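Local coordinates for holo-[acyl-carrier-protein] synthase (Neisseria meningitidis FAM18, PDB 5SUV) that belongs to the 4'-phosphopantetheinyl transferase superfamily and binds coenzyme A, here in an assembly of three copies of the chain, at residues T8-L13 / E115-A120; S105-S110 / A120-E125; R75-G80 / P87-G92. All coordinates share one frame; numbering follows the deposited sequence.

Contact 1: T8-L13 / E115-A120; sequences TDIVSL and EDTVLA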
loop_
_atom_site.group_PDB
_atom_site.type_symbol
_atom_site.label_atom_id
_atom_site.label_comp_id
_atom_site.label_asym_id
_atom_site.label_seq_id
_atom_site.Cartn_x
_atom_site.Cartn_y
_atom_site.Cartn_z
ATOM N N THR A 8 -4.965 3.092 3.569
ATOM C CA THR A 8 -4.171 3.573 2.462
ATOM C C THR A 8 -4.802 4.846 1.923
ATOM O O THR A 8 -5.997 5.096 2.094
ATOM C CB THR A 8 -4.060 2.506 1.355
ATOM O OG1 THR A 8 -3.082 2.905 0.405
ATOM C CG2 THR A 8 -5.405 2.306 0.674
ATOM N N ASP A 9 -3.978 5.648 1.264
ATOM C CA ASP A 9 -4.469 6.859 0.633
ATOM C C ASP A 9 -3.537 7.202 -0.520
ATOM O O ASP A 9 -2.314 7.068 -0.401
ATOM C CB ASP A 9 -4.538 8.001 1.649
ATOM C CG ASP A 9 -5.596 9.029 1.311
ATOM O OD1 ASP A 9 -6.736 8.642 0.973
ATOM O OD2 ASP A 9 -5.292 10.232 1.402
ATOM N N ILE A 10 -4.121 7.622 -1.637
ATOM C CA ILE A 10 -3.365 8.227 -2.727
ATOM C C ILE A 10 -3.862 9.650 -2.916
ATOM O O ILE A 10 -5.067 9.920 -2.858
ATOM C CB ILE A 10 -3.458 7.413 -4.035
ATOM C CG1 ILE A 10 -4.854 6.827 -4.203
ATOM C CG2 ILE A 10 -2.381 6.328 -4.040
ATOM C CD1 ILE A 10 -5.048 6.068 -5.507
ATOM N N VAL A 11 -2.919 10.564 -3.089
ATOM C CA VAL A 11 -3.192 11.990 -3.137
ATOM C C VAL A 11 -2.418 12.573 -4.302
ATOM O O VAL A 11 -1.207 12.349 -4.424
ATOM C CB VAL A 11 -2.801 12.702 -1.827
ATOM C CG1 VAL A 11 -2.942 14.209 -1.976
ATOM C CG2 VAL A 11 -3.654 12.200 -0.682
ATOM N N SER A 12 -3.108 13.348 -5.127
ATOM C CA SER A 12 -2.501 14.028 -6.262
ATOM C C SER A 12 -1.989 15.395 -5.830
ATOM O O SER A 12 -2.721 16.166 -5.201
ATOM C CB SER A 12 -3.527 14.181 -7.384
ATOM O OG SER A 12 -3.121 15.189 -8.284
ATOM N N LEU A 13 -0.727 15.688 -6.137
ATOM C CA LEU A 13 -0.224 17.037 -5.888
ATOM C C LEU A 13 -1.105 18.090 -6.554
ATOM O O LEU A 13 -1.338 19.163 -5.987
ATOM C CB LEU A 13 1.216 17.170 -6.377
ATOM C CG LEU A 13 2.248 16.210 -5.787
ATOM C CD1 LEU A 13 3.602 16.445 -6.423
ATOM C CD2 LEU A 13 2.332 16.371 -4.284
ATOM N N GLU A 115 6.309 11.467 -9.211
ATOM C CA GLU A 115 5.641 12.419 -10.103
ATOM C C GLU A 115 4.515 13.072 -9.314
ATOM O O GLU A 115 4.784 13.681 -8.266
ATOM C CB GLU A 115 5.191 11.706 -11.380
ATOM C CG GLU A 115 6.282 11.056 -12.187
ATOM C CD GLU A 115 5.722 10.354 -13.404
ATOM O OE1 GLU A 115 4.926 10.983 -14.134
ATOM O OE2 GLU A 115 6.055 9.169 -13.617
ATOM N N ASP A 116 3.267 12.957 -9.747
ATOM C CA ASP A 116 2.139 13.637 -9.147
ATOM C C ASP A 116 1.506 12.860 -8.006
ATOM O O ASP A 116 0.629 13.403 -7.333
ATOM C CB ASP A 116 1.068 13.892 -10.213
ATOM C CG ASP A 116 -0.072 14.741 -9.700
ATOM O OD1 ASP A 116 0.198 15.860 -9.227
ATOM O OD2 ASP A 116 -1.232 14.289 -9.768
ATOM N N THR A 117 1.907 11.614 -7.782
ATOM C CA THR A 117 1.199 10.721 -6.874
ATOM C C THR A 117 1.935 10.644 -5.543
ATOM O O THR A 117 3.126 10.316 -5.502
ATOM C CB THR A 117 1.066 9.331 -7.493
ATOM O OG1 THR A 117 0.314 9.421 -8.710
ATOM C CG2 THR A 117 0.350 8.383 -6.561
ATOM N N VAL A 118 1.224 10.938 -4.458
ATOM C CA VAL A 118 1.715 10.690 -3.113
ATOM C C VAL A 118 0.918 9.536 -2.534
ATOM O O VAL A 118 -0.305 9.467 -2.692
ATOM C CB VAL A 118 1.603 11.933 -2.211
ATOM C CG1 VAL A 118 2.104 11.611 -0.812
ATOM C CG2 VAL A 118 2.399 13.063 -2.802
ATOM N N LEU A 119 1.613 8.620 -1.886
ATOM C CA LEU A 119 1.013 7.402 -1.372
ATOM C C LEU A 119 1.341 7.235 0.105
ATOM O O LEU A 119 2.476 7.476 0.524
ATOM C CB LEU A 119 1.524 6.211 -2.169
ATOM C CG LEU A 119 1.189 4.798 -1.748
ATOM C CD1 LEU A 119 -0.299 4.639 -1.714
ATOM C CD2 LEU A 119 1.830 3.851 -2.756
ATOM N N ALA A 120 0.343 6.806 0.885
ATOM C CA ALA A 120 0.523 6.493 2.298
ATOM C C ALA A 120 -0.092 5.134 2.615
ATOM O O ALA A 120 -1.181 4.802 2.135
ATOM C CB ALA A 120 -0.106 7.576 3.207
#
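Backbone bonds zip 8-13 to 115-120 in two pairs, D9 with A120 and V11 with V118, and the V118 N to V11 O bond measures 2.8 Å. One step further, L13 N, already in the first turn of helix 13-23, reaches D116 O and so carries the ladder past the end of strand 8-12. A120 O is gripped twice, by D9 N and by T8 OG1 at 3.2 Å, the hydroxyl lying 23° out of the carbonyl plane. T8 OG1 is anti to its backbone N (chi1 -169°), which turns it to that carbonyl.

The second polar cluster lies at the strand end. S12 OG donates to D116 OD2 over 2.6 Å, meeting the carboxylate on its syn side and 18° out of its plane. S12 is also the N-cap of helix 13-23, its OG bonded to R15 N, while D116 OD1 bonds K14 N. The carboxylate thus sits over the helix start, where the helix dipole would tend to stabilise its negative charge.

Strands 3-12 and 117-125 are antiparallel neighbours in the three-stranded antiparallel sheet of this chain (order 3-12, 117-125, 106-114). D9, one of the residues lining a coenzyme A pocket, stands on the sheet face shared with V11, V118 and A120.

Among the apolar contacts, V11 and V118 pack against helix 46-63. L13, the first residue of helix 13-23, reaches back to V118, its CD2 meeting V118 CG2 at 3.6 Å with the two side chains crossing at about a right angle. On the other face I10 CG2 touches L119 CD1 at 3.5 Å, and L119 there packs on L119 of both neighbouring subunits.

Contact 2: S105-S110 / A120-E125; sequences SRVSLS and AFVVAE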
loop_
_atom_site.group_PDB
_atom_site.type_symbol
_atom_site.label_atom_id
_atom_site.label_comp_id
_atom_site.label_asym_id
_atom_site.label_seq_id
_atom_site.Cartn_x
_atom_site.Cartn_y
_atom_site.Cartn_z
ATOM N N SER A 105 -1.879 -0.093 20.168
ATOM C CA SER A 105 -0.576 0.066 20.788
ATOM C C SER A 105 0.414 0.798 19.904
ATOM O O SER A 105 1.299 1.497 20.410
ATOM C CB SER A 105 0.012 -1.299 21.132
ATOM O OG SER A 105 0.159 -2.072 19.948
ATOM N N ARG A 106 0.321 0.603 18.597
ATOM C CA ARG A 106 1.298 1.173 17.688
ATOM C C ARG A 106 0.628 1.374 16.343
ATOM O O ARG A 106 -0.105 0.504 15.876
ATOM C CB ARG A 106 2.518 0.259 17.541
ATOM C CG ARG A 106 3.488 0.654 16.429
ATOM C CD ARG A 106 4.295 1.891 16.788
ATOM N NE ARG A 106 5.310 1.601 17.796
ATOM C CZ ARG A 106 6.432 0.925 17.560
ATOM N NH1 ARG A 106 6.690 0.456 16.344
ATOM N NH2 ARG A 106 7.296 0.714 18.545
ATOM N N VAL A 107 0.869 2.524 15.732
ATOM C CA VAL A 107 0.415 2.768 14.370
ATOM C C VAL A 107 1.641 3.068 13.524
ATOM O O VAL A 107 2.362 4.037 13.792
ATOM C CB VAL A 107 -0.597 3.918 14.295
ATOM C CG1 VAL A 107 -1.152 4.017 12.905
ATOM C CG2 VAL A 107 -1.735 3.701 15.290
ATOM N N SER A 108 1.874 2.235 12.509
ATOM C CA SER A 108 3.021 2.342 11.617
ATOM C C SER A 108 2.636 3.074 10.335
ATOM O O SER A 108 1.494 3.003 9.877
ATOM C CB SER A 108 3.561 0.951 11.285
ATOM O OG SER A 108 4.095 0.341 12.443
ATOM N N LEU A 109 3.602 3.801 9.776
ATOM C CA LEU A 109 3.378 4.662 8.626
ATOM C C LEU A 109 4.505 4.474 7.627
ATOM O O LEU A 109 5.680 4.485 8.006
ATOM C CB LEU A 109 3.347 6.134 9.045
ATOM C CG LEU A 109 3.308 7.219 7.963
ATOM C CD1 LEU A 109 2.071 7.026 7.130
ATOM C CD2 LEU A 109 3.328 8.616 8.607
ATOM N N SER A 110 4.146 4.392 6.355
ATOM C CA SER A 110 5.116 4.548 5.286
ATOM C C SER A 110 4.552 5.473 4.226
ATOM O O SER A 110 3.354 5.469 3.950
ATOM C CB SER A 110 5.486 3.201 4.638
ATOM O OG SER A 110 6.510 3.375 3.664
ATOM N N ALA A 120 0.343 6.806 0.885
ATOM C CA ALA A 120 0.523 6.493 2.298
ATOM C C ALA A 120 -0.092 5.134 2.615
ATOM O O ALA A 120 -1.181 4.802 2.135
ATOM C CB ALA A 120 -0.106 7.576 3.207
ATOM N N PHE A 121 0.616 4.355 3.429
ATOM C CA PHE A 121 0.128 3.102 3.992
ATOM C C PHE A 121 0.270 3.165 5.511
ATOM O O PHE A 121 1.289 3.634 6.019
ATOM C CB PHE A 121 0.911 1.888 3.492
ATOM C CG PHE A 121 0.531 1.419 2.122
ATOM C CD1 PHE A 121 0.938 2.110 0.995
ATOM C CD2 PHE A 121 -0.199 0.253 1.961
ATOM C CE1 PHE A 121 0.601 1.660 -0.269
ATOM C CE2 PHE A 121 -0.538 -0.205 0.698
ATOM C CZ PHE A 121 -0.135 0.501 -0.423
ATOM N N VAL A 122 -0.739 2.670 6.221
ATOM C CA VAL A 122 -0.762 2.701 7.677
ATOM C C VAL A 122 -1.294 1.371 8.188
ATOM O O VAL A 122 -2.312 0.863 7.692
ATOM C CB VAL A 122 -1.642 3.855 8.211
ATOM C CG1 VAL A 122 -1.785 3.772 9.719
ATOM C CG2 VAL A 122 -1.074 5.206 7.813
ATOM N N VAL A 123 -0.658 0.855 9.236
ATOM C CA VAL A 123 -1.158 -0.308 9.954
ATOM C C VAL A 123 -1.266 0.025 11.429
ATOM O O VAL A 123 -0.267 0.380 12.064
ATOM C CB VAL A 123 -0.254 -1.532 9.760
ATOM C CG1 VAL A 123 -0.829 -2.726 10.501
ATOM C CG2 VAL A 123 -0.086 -1.831 8.275
ATOM N N ALA A 124 -2.452 -0.155 11.986
ATOM C CA ALA A 124 -2.687 -0.005 13.412
ATOM C C ALA A 124 -2.747 -1.385 14.058
ATOM O O ALA A 124 -3.474 -2.268 13.581
ATOM C CB ALA A 124 -3.981 0.765 13.638
ATOM N N GLU A 125 -1.977 -1.577 15.125
ATOM C CA GLU A 125 -1.877 -2.860 15.810
ATOM C C GLU A 125 -2.559 -2.828 17.168
ATOM O O GLU A 125 -2.563 -1.803 17.854
ATOM C CB GLU A 125 -0.429 -3.271 16.054
ATOM C CG GLU A 125 0.398 -3.477 14.837
ATOM C CD GLU A 125 1.837 -3.655 15.218
ATOM O OE1 GLU A 125 2.163 -4.728 15.756
ATOM O OE2 GLU A 125 2.618 -2.706 15.041
#
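V107 and V122 meet methyl to methyl on one face of the sheet, CG1 against CG1 at 3.3 Å, tighter than usual van der Waals contact. In both valines CG1 is anti to the backbone N (chi1 -173° in V107), and the two side chains meet at an oblique angle. V122 uses its other branch as well: CG2 lies 3.7 Å from L109 CD1, so the valine bridges two residues of 105-110. V107 CG2 in turn rests 4.0 Å from A124 CB. This apolar row is covered by F89 of strand 87-91 and by helix 46-63, where F60 touches V107 and A59 touches V122.

The strands form the antiparallel hairpin 106-114/117-125, with S108-V123 and S110-F121 as hydrogen-bonded pairs. S110 N to F121 O and the return bond from F121 N to S110 O are nearly straight, at 168° and 171°.

On the other face, F121, V123, S110 and E125 reach neighbouring subunits. The F121 ring leads away from S110 and stacks on F121 of the third subunit, meeting F121 of the second edge-to-face.

R106 and E125 lie side by side and point the same way, yet R106 NH1 stays 5.3 Å from E125 OE2 and the guanidinium and carboxylate planes are perpendicular. Contact is instead made by the aliphatic part of the arginine, whose CG is 3.7 Å from E125 OE2. E125 OE1 accepts a hydrogen bond from I3 N of the third subunit. At the end of the ladder E125 O takes S105 N at 3.0 Å and, weakly, S105 OG.

Contact 3: R75-G80 / P87-G92; sequences RNIGIG and PEFFYG. With COA (coenzyme A), chain F.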
loop_
_atom_site.group_PDB
_atom_site.type_symbol
_atom_site.label_atom_id
_atom_site.label_comp_id
_atom_site.label_asym_id
_atom_site.label_seq_id
_atom_site.Cartn_x
_atom_site.Cartn_y
_atom_site.Cartn_z
ATOM N N ARG A 75 -6.346 17.713 12.936
ATOM C CA ARG A 75 -5.607 18.524 13.895
ATOM C C ARG A 75 -5.048 17.722 15.062
ATOM O O ARG A 75 -4.240 18.273 15.826
ATOM C CB ARG A 75 -6.484 19.647 14.448
ATOM C CG ARG A 75 -6.700 20.787 13.486
ATOM C CD ARG A 75 -7.351 21.961 14.191
ATOM N NE ARG A 75 -7.582 23.078 13.281
ATOM C CZ ARG A 75 -8.637 23.191 12.478
ATOM N NH1 ARG A 75 -9.575 22.252 12.456
ATOM N NH2 ARG A 75 -8.755 24.249 11.689
ATOM N N ASN A 76 -5.412 16.438 15.179
ATOM C CA ASN A 76 -4.874 15.558 16.206
ATOM C C ASN A 76 -3.893 14.530 15.667
ATOM O O ASN A 76 -3.243 13.849 16.465
ATOM C CB ASN A 76 -6.007 14.810 16.940
ATOM C CG ASN A 76 -6.622 15.630 18.076
ATOM O OD1 ASN A 76 -6.036 16.611 18.548
ATOM N ND2 ASN A 76 -7.814 15.245 18.494
ATOM N N ILE A 77 -3.765 14.387 14.349
ATOM C CA ILE A 77 -2.896 13.378 13.747
ATOM C C ILE A 77 -1.685 14.108 13.174
ATOM O O ILE A 77 -1.773 14.723 12.108
ATOM C CB ILE A 77 -3.606 12.591 12.647
ATOM C CG1 ILE A 77 -4.885 11.908 13.144
ATOM C CG2 ILE A 77 -2.633 11.588 12.039
ATOM C CD1 ILE A 77 -5.823 11.560 11.996
ATOM N N GLY A 78 -0.544 14.011 13.854
ATOM C CA GLY A 78 0.677 14.678 13.438
ATOM C C GLY A 78 1.688 13.699 12.867
ATOM O O GLY A 78 1.711 12.524 13.233
ATOM N N ILE A 79 2.529 14.189 11.958
ATOM C CA ILE A 79 3.604 13.390 11.383
ATOM C C ILE A 79 4.938 13.998 11.803
ATOM O O ILE A 79 5.171 15.199 11.610
ATOM C CB ILE A 79 3.490 13.291 9.845
ATOM C CG1 ILE A 79 2.307 12.407 9.443
ATOM C CG2 ILE A 79 4.741 12.690 9.254
ATOM C CD1 ILE A 79 0.948 13.067 9.531
ATOM N N GLY A 80 5.794 13.172 12.405
ATOM C CA GLY A 80 7.187 13.498 12.643
ATOM C C GLY A 80 8.108 12.487 11.995
ATOM O O GLY A 80 7.643 11.644 11.226
ATOM N N PRO A 87 9.195 8.066 8.896
ATOM C CA PRO A 87 8.036 8.835 9.357
ATOM C C PRO A 87 7.314 8.100 10.472
ATOM O O PRO A 87 7.301 6.866 10.521
ATOM C CB PRO A 87 7.159 8.936 8.106
ATOM C CG PRO A 87 7.450 7.665 7.376
ATOM C CD PRO A 87 8.917 7.381 7.619
ATOM N N GLU A 88 6.701 8.880 11.367
ATOM C CA GLU A 88 5.964 8.326 12.497
ATOM C C GLU A 88 4.924 9.339 12.968
ATOM O O GLU A 88 5.059 10.547 12.750
ATOM C CB GLU A 88 6.913 7.936 13.640
ATOM C CG GLU A 88 7.785 9.071 14.129
ATOM C CD GLU A 88 8.891 8.608 15.064
ATOM O OE1 GLU A 88 9.201 7.397 15.080
ATOM O OE2 GLU A 88 9.454 9.462 15.779
ATOM N N PHE A 89 3.887 8.830 13.626
ATOM C CA PHE A 89 2.779 9.661 14.091
ATOM C C PHE A 89 3.032 10.197 15.490
ATOM O O PHE A 89 3.635 9.519 16.326
ATOM C CB PHE A 89 1.475 8.864 14.107
ATOM C CG PHE A 89 0.941 8.532 12.752
ATOM C CD1 PHE A 89 0.451 9.526 11.927
ATOM C CD2 PHE A 89 0.909 7.218 12.312
ATOM C CE1 PHE A 89 -0.056 9.215 10.681
ATOM C CE2 PHE A 89 0.399 6.899 11.060
ATOM C CZ PHE A 89 -0.087 7.889 10.255
ATOM N N PHE A 90 2.553 11.415 15.739
ATOM C CA PHE A 90 2.367 11.930 17.090
ATOM C C PHE A 90 0.932 12.429 17.189
ATOM O O PHE A 90 0.278 12.686 16.174
ATOM C CB PHE A 90 3.396 13.020 17.432
ATOM C CG PHE A 90 3.163 14.328 16.742
ATOM C CD1 PHE A 90 2.291 15.259 17.280
ATOM C CD2 PHE A 90 3.846 14.648 15.577
ATOM C CE1 PHE A 90 2.082 16.468 16.658
ATOM C CE2 PHE A 90 3.647 15.867 14.956
ATOM C CZ PHE A 90 2.758 16.770 15.489
ATOM N N TYR A 91 0.405 12.492 18.412
ATOM C CA TYR A 91 -1.027 12.632 18.597
ATOM C C TYR A 91 -1.347 13.785 19.529
ATOM O O TYR A 91 -0.622 14.049 20.491
ATOM C CB TYR A 91 -1.643 11.355 19.172
ATOM C CG TYR A 91 -1.253 10.146 18.406
ATOM C CD1 TYR A 91 -1.666 9.997 17.100
ATOM C CD2 TYR A 91 -0.479 9.152 18.975
ATOM C CE1 TYR A 91 -1.314 8.893 16.371
ATOM C CE2 TYR A 91 -0.133 8.018 18.242
ATOM C CZ TYR A 91 -0.543 7.908 16.949
ATOM O OH TYR A 91 -0.205 6.789 16.206
ATOM N N GLY A 92 -2.453 14.456 19.223
ATOM C CA GLY A 92 -3.060 15.377 20.160
ATOM C C GLY A 92 -3.598 14.578 21.328
ATOM O O GLY A 92 -3.921 13.398 21.200
HETATM N N1A COA F . 12.894 4.557 6.951
HETATM C C2A COA F . 11.638 4.553 6.486
HETATM N N3A COA F . 11.086 5.437 5.701
HETATM C C4A COA F . 11.922 6.510 5.322
HETATM C C5A COA F . 13.274 6.669 5.750
HETATM C C6A COA F . 13.701 5.636 6.573
HETATM N N6A COA F . 14.931 5.662 7.026
HETATM N N7A COA F . 13.820 7.701 5.268
HETATM C C8A COA F . 12.862 8.239 4.562
HETATM N N9A COA F . 11.702 7.556 4.556
HETATM C C1B COA F . 10.500 7.904 3.899
HETATM C C2B COA F . 10.009 9.372 4.351
HETATM O O2B COA F . 8.674 9.419 4.691
HETATM C C3B COA F . 10.233 10.102 3.029
HETATM O O3B COA F . 9.355 11.083 2.794
HETATM P P3B COA F . 9.271 12.313 4.086
HETATM O O7A COA F . 8.789 13.308 3.227
HETATM O O8A COA F . 8.308 11.721 5.031
HETATM O O9A COA F . 10.677 12.320 4.509
HETATM C C4B COA F . 9.972 8.916 2.073
HETATM O O4B COA F . 10.774 7.920 2.582
HETATM C C5B COA F . 10.358 9.222 0.666
HETATM O O5B COA F . 9.887 8.123 -0.119
HETATM P P1A COA F . 10.601 7.990 -1.523
HETATM O O1A COA F . 10.446 9.222 -2.330
HETATM O O2A COA F . 10.357 6.614 -2.027
HETATM O O3A COA F . 12.165 8.129 -1.083
HETATM P P2A COA F . 13.188 8.067 -2.225
HETATM O O4A COA F . 12.911 7.029 -3.164
HETATM O O5A COA F . 13.653 9.415 -2.733
HETATM O O6A COA F . 14.481 7.505 -1.375
HETATM C CBP COA F . 15.145 5.853 0.145
HETATM C CCP COA F . 14.151 6.264 -0.885
HETATM C CDP COA F . 14.772 6.533 1.362
HETATM C CEP COA F . 15.043 4.374 0.404
HETATM C CAP COA F . 16.622 6.185 -0.237
HETATM O OAP COA F . 17.505 5.703 0.701
HETATM C C9P COA F . 17.095 5.566 -1.568
HETATM O O9P COA F . 17.447 4.397 -1.573
HETATM N N8P COA F . 17.169 6.387 -2.733
HETATM C C7P COA F . 17.617 5.860 -4.070
HETATM C C6P COA F . 18.648 4.756 -3.955
HETATM C C5P COA F . 19.697 4.881 -5.049
HETATM O O5P COA F . 20.850 4.744 -4.809
HETATM N N4P COA F . 19.301 5.133 -6.359
HETATM C C3P COA F . 20.316 5.260 -7.405
HETATM C C2P COA F . 20.629 3.941 -8.061
HETATM S S1P COA F . 22.250 3.262 -7.509
#
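G78 lies beneath the ring of F90 in the antiparallel hairpin of strands 77-81 and 87-91. Its CA is 3.6 Å from the ring centroid and 16° off the normal, a CH-pi contact over one face. F90 CG sits between the backbone N and the carbonyl carbon (chi1 73°), and the ring lies over G78. With no side chain on G78, the ring rests directly on its CA, F90 CE2 being 3.5 Å from it. G78 and F90 are a hydrogen-bonded pair: G78 N reaches F90 O at 2.8 Å and F90 N returns to G78 O.

On the face of I77, I79 and Y91, F89 CD1 lies 3.7 Å from I77 CG2 and F89 CE1 lies 4.1 Å from I79 CD1. The F89, I77 and I79 side chains point the same way, and F60 of helix 46-63 meets the F89 ring edge-to-face.

Packing is looser at the G80-E88 pair, on the same face as F90, where E88 CG comes no nearer than 3.9 Å to G80 O. The backbone stays close there, with G80 N to E88 O at 2.7 Å. At the ligand end, P87 CG lies 3.4 Å from O2B of coenzyme A.

Overall arrangement
Contacts 1 and 2 share A120 and use successive parts of central strand 117-125; their centres are about 17 Å apart, and F121 CZ of contact 2 packs 3.9 Å from T8 OG1 of contact 1. Contact 3 is a separate hairpin laid against contact 2, with centres about 11 Å apart: V107 CB lies 3.5 Å from Y91 OH, and L109 CB 3.7 Å from F89 CE2. Contacts 1 and 3 do not touch, their nearest atoms being about 7 Å apart. D9 of contact 1 and P87 of contact 3 face different coenzyme A molecules; since the one at P87 also bonds K62 of the third subunit, they are probably two walls of equivalent sites between subunits.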